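PDB 1WCW: uroporphyrinogen III synthase, which probably catalyses the cyclisation of hydroxymethylbilane to uroporphyrinogen III, a step in tetrapyrrole biosynthesis. Local coordinates for residues Thr41-Val46 and Met161-Leu166. Sequence-based numbering, arbitrary orientation.
Sequences TEKVPV and MPYRHL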
ATOM      1  N   THR A  41       0.241   6.371  10.142  1.00 14.04           N
ATOM      2  CA  THR A  41      -0.433   5.097  10.278  1.00 17.32           C
ATOM      3  C   THR A  41      -0.876   4.970  11.737  1.00 18.09           C
ATOM      4  O   THR A  41      -0.135   5.354  12.655  1.00 23.07           O
ATOM      5  CB  THR A  41       0.527   3.952   9.865  1.00 22.70           C
ATOM      6  OG1 THR A  41       1.013   4.180   8.513  1.00 24.42           O
ATOM      7  CG2 THR A  41      -0.203   2.637   9.925  1.00 28.27           C
ATOM      8  N   GLU A  42      -2.102   4.505  11.985  1.00 16.05           N
ATOM      9  CA  GLU A  42      -2.527   4.358  13.365  1.00 19.68           C
ATOM     10  C   GLU A  42      -3.344   3.113  13.507  1.00 18.25           C
ATOM     11  O   GLU A  42      -4.180   2.753  12.641  1.00 18.91           O
ATOM     12  CB  GLU A  42      -3.350   5.549  13.828  1.00 27.25           C
ATOM     13  CG  GLU A  42      -4.607   5.779  13.026  1.00 30.62           C
ATOM     14  CD  GLU A  42      -5.509   6.865  13.570  1.00 36.32           C
ATOM     15  OE1 GLU A  42      -6.677   6.922  13.122  1.00 41.99           O
ATOM     16  OE2 GLU A  42      -5.050   7.653  14.434  1.00 43.98           O
ATOM     17  N   LYS A  43      -3.056   2.387  14.573  1.00 17.66           N
ATOM     18  CA  LYS A  43      -3.819   1.177  14.831  1.00 17.57           C
ATOM     19  C   LYS A  43      -5.150   1.588  15.371  1.00 17.38           C
ATOM     20  O   LYS A  43      -5.285   2.552  16.117  1.00 21.80           O
ATOM     21  CB  LYS A  43      -3.148   0.281  15.882  1.00 21.17           C
ATOM     22  CG  LYS A  43      -1.800  -0.275  15.512  1.00 25.09           C
ATOM     23  CD  LYS A  43      -1.838  -1.193  14.278  1.00 28.09           C
ATOM     24  CE  LYS A  43      -0.479  -1.861  14.040  1.00 35.30           C
ATOM     25  NZ  LYS A  43      -0.503  -2.630  12.773  1.00 30.35           N
ATOM     26  N   VAL A  44      -6.187   0.877  14.984  1.00 15.71           N
ATOM     27  CA  VAL A  44      -7.517   1.134  15.488  1.00 13.98           C
ATOM     28  C   VAL A  44      -7.678   0.281  16.810  1.00 15.95           C
ATOM     29  O   VAL A  44      -7.404  -0.921  16.813  1.00 16.54           O
ATOM     30  CB  VAL A  44      -8.584   0.693  14.469  1.00 14.77           C
ATOM     31  CG1 VAL A  44      -9.916   0.847  15.064  1.00 15.37           C
ATOM     32  CG2 VAL A  44      -8.510   1.594  13.148  1.00 16.37           C
ATOM     33  N   PRO A  45      -8.096   0.898  17.930  1.00 13.52           N
ATOM     34  CA  PRO A  45      -8.249   0.136  19.188  1.00 14.07           C
ATOM     35  C   PRO A  45      -9.213  -0.945  18.937  1.00 13.77           C
ATOM     36  O   PRO A  45     -10.288  -0.762  18.357  1.00 13.58           O
ATOM     37  CB  PRO A  45      -8.784   1.176  20.176  1.00 14.90           C
ATOM     38  CG  PRO A  45      -8.233   2.475  19.622  1.00 16.37           C
ATOM     39  CD  PRO A  45      -8.396   2.320  18.103  1.00 16.46           C
ATOM     40  N   VAL A  46      -8.885  -2.134  19.460  1.00 15.25           N
ATOM     41  CA  VAL A  46      -9.703  -3.279  19.241  1.00 13.50           C
ATOM     42  C   VAL A  46     -11.178  -3.070  19.648  1.00 15.21           C
ATOM     43  O   VAL A  46     -12.137  -3.470  18.960  1.00 13.64           O
ATOM     44  CB  VAL A  46      -9.061  -4.496  19.956  1.00 16.03           C
ATOM     45  CG1 VAL A  46     -10.046  -5.700  19.972  1.00 19.31           C
ATOM     46  CG2 VAL A  46      -7.763  -4.892  19.224  1.00 19.64           C
ATOM     47  N   MET A 161     -11.482  -3.052   9.669  1.00 10.98           N
ATOM     48  CA  MET A 161     -10.359  -2.123   9.514  1.00 13.15           C
ATOM     49  C   MET A 161      -9.562  -2.116  10.798  1.00 10.06           C
ATOM     50  O   MET A 161      -9.823  -1.248  11.710  1.00 13.59           O
ATOM     51  CB  MET A 161     -10.935  -0.767   9.152  1.00 14.41           C
ATOM     52  CG  MET A 161      -9.856   0.224   8.805  1.00 15.22           C
ATOM     53  SD  MET A 161     -10.530   1.917   8.508  1.00 22.37           S
ATOM     54  CE  MET A 161     -11.450   1.590   7.061  1.00 27.75           C
ATOM     55  N   PRO A 162      -8.510  -2.895  10.851  1.00  9.58           N
ATOM     56  CA  PRO A 162      -7.734  -2.967  12.115  1.00 11.53           C
ATOM     57  C   PRO A 162      -6.715  -1.843  12.293  1.00 14.50           C
ATOM     58  O   PRO A 162      -6.146  -1.618  13.397  1.00 14.88           O
ATOM     59  CB  PRO A 162      -7.072  -4.345  12.035  1.00 15.13           C
ATOM     60  CG  PRO A 162      -6.989  -4.645  10.532  1.00 16.79           C
ATOM     61  CD  PRO A 162      -8.186  -3.993   9.895  1.00  9.88           C
ATOM     62  N   TYR A 163      -6.442  -1.158  11.201  1.00 13.39           N
ATOM     63  CA  TYR A 163      -5.513  -0.024  11.256  1.00 13.53           C
ATOM     64  C   TYR A 163      -5.827   0.869  10.087  1.00 11.11           C
ATOM     65  O   TYR A 163      -6.555   0.488   9.145  1.00 12.39           O
ATOM     66  CB  TYR A 163      -4.057  -0.470  11.237  1.00 15.37           C
ATOM     67  CG  TYR A 163      -3.564  -1.039   9.912  1.00 13.54           C
ATOM     68  CD1 TYR A 163      -3.832  -2.342   9.547  1.00 14.87           C
ATOM     69  CD2 TYR A 163      -2.887  -0.261   9.018  1.00 15.37           C
ATOM     70  CE1 TYR A 163      -3.437  -2.885   8.315  1.00 15.52           C
ATOM     71  CE2 TYR A 163      -2.476  -0.765   7.785  1.00 16.95           C
ATOM     72  CZ  TYR A 163      -2.743  -2.073   7.444  1.00 12.33           C
ATOM     73  OH  TYR A 163      -2.340  -2.596   6.230  1.00 15.11           O
ATOM     74  N   ARG A 164      -5.282   2.076  10.119  1.00 12.98           N
ATOM     75  CA  ARG A 164      -5.544   3.032   9.067  1.00 14.29           C
ATOM     76  C   ARG A 164      -4.296   3.741   8.613  1.00 14.64           C
ATOM     77  O   ARG A 164      -3.533   4.254   9.418  1.00 14.39           O
ATOM     78  CB  ARG A 164      -6.478   4.151   9.535  1.00 19.51           C
ATOM     79  CG  ARG A 164      -7.898   3.820   9.910  1.00 28.03           C
ATOM     80  CD  ARG A 164      -8.536   5.110  10.463  1.00 34.62           C
ATOM     81  NE  ARG A 164      -9.841   5.360   9.883  1.00 41.01           N
ATOM     82  CZ  ARG A 164     -10.623   6.349  10.276  1.00 45.02           C
ATOM     83  NH1 ARG A 164     -11.808   6.523   9.706  1.00 49.48           N
ATOM     84  NH2 ARG A 164     -10.195   7.165  11.240  1.00 43.94           N
ATOM     85  N   HIS A 165      -4.099   3.808   7.316  1.00 12.45           N
ATOM     86  CA  HIS A 165      -3.062   4.678   6.734  1.00 11.62           C
ATOM     87  C   HIS A 165      -3.853   5.921   6.416  1.00 12.89           C
ATOM     88  O   HIS A 165      -4.956   5.854   5.832  1.00 15.55           O
ATOM     89  CB  HIS A 165      -2.502   4.107   5.407  1.00 13.87           C
ATOM     90  CG  HIS A 165      -1.543   3.036   5.623  1.00 13.50           C
ATOM     91  ND1 HIS A 165      -1.528   1.840   4.943  1.00 16.85           N
ATOM     92  CD2 HIS A 165      -0.521   2.964   6.507  1.00 15.68           C
ATOM     93  CE1 HIS A 165      -0.549   1.083   5.392  1.00 13.96           C
ATOM     94  NE2 HIS A 165       0.079   1.742   6.347  1.00 19.67           N
ATOM     95  N   LEU A 166      -3.324   7.066   6.811  1.00 11.61           N
ATOM     96  CA  LEU A 166      -3.938   8.341   6.504  1.00 11.37           C
ATOM     97  C   LEU A 166      -2.922   9.232   5.905  1.00 12.76           C
ATOM     98  O   LEU A 166      -1.735   9.041   6.096  1.00 13.47           O
ATOM     99  CB  LEU A 166      -4.296   9.042   7.790  1.00 14.89           C
ATOM    100  CG  LEU A 166      -5.235   8.284   8.730  1.00 21.49           C
ATOM    101  CD1 LEU A 166      -5.228   8.890  10.137  1.00 28.07           C
ATOM    102  CD2 LEU A 166      -6.583   8.328   8.124  1.00 26.62           C
TER
HETATM  103  O   HOH W   1      -6.482  -3.116  15.625  1.00 23.85           O
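Thr41 meets the imidazole of His165 at its edge, OG1 near the ring plane, though the turn of the imidazole is doubtful; one face of that ring receives CE2 of Tyr163, offset toward the rim, and the phenol has His165 at its own edge. CG2 of Thr41, anti to its backbone N, approaches the Tyr163 ring obliquely, 4.1 Å from CD2. An alanine at His165 would probably leave the Thr41 methyl and the CE2 rim of Tyr163 without their shared neighbour and open a gap beside them. Lys43 crosses Tyr163 obliquely, its CD 3.8 Å from Tyr163 CB, before NZ forms a salt bridge with Asp73; Tyr163 OH is hydrogen-bonded to Thr67. On the opposite face of the sheet, Glu42 OE1 sits in plane at the Arg164 guanidinium edge, the two planes 7° apart, yet OE1 to NH2 is a long salt bridge of 4.0 Å. Backbone bonds join Glu42 N to Arg164 O (2.9 Å) and Arg164 N to Glu42 O (2.8 Å). Val44 N donates to Pro162 O (3.0 Å) from above the carbonyl plane, a water bridges that oxygen to Val44 O, and Val44 CG2 packs against Met161 O and Arg164 CG. Glu42-Arg164 is thus the hydrogen-bonded pair, flanked by non-hydrogen-bonded Thr41-His165 and Lys43-Tyr163, in the antiparallel ladder linking the two HemD domains, typical of the family.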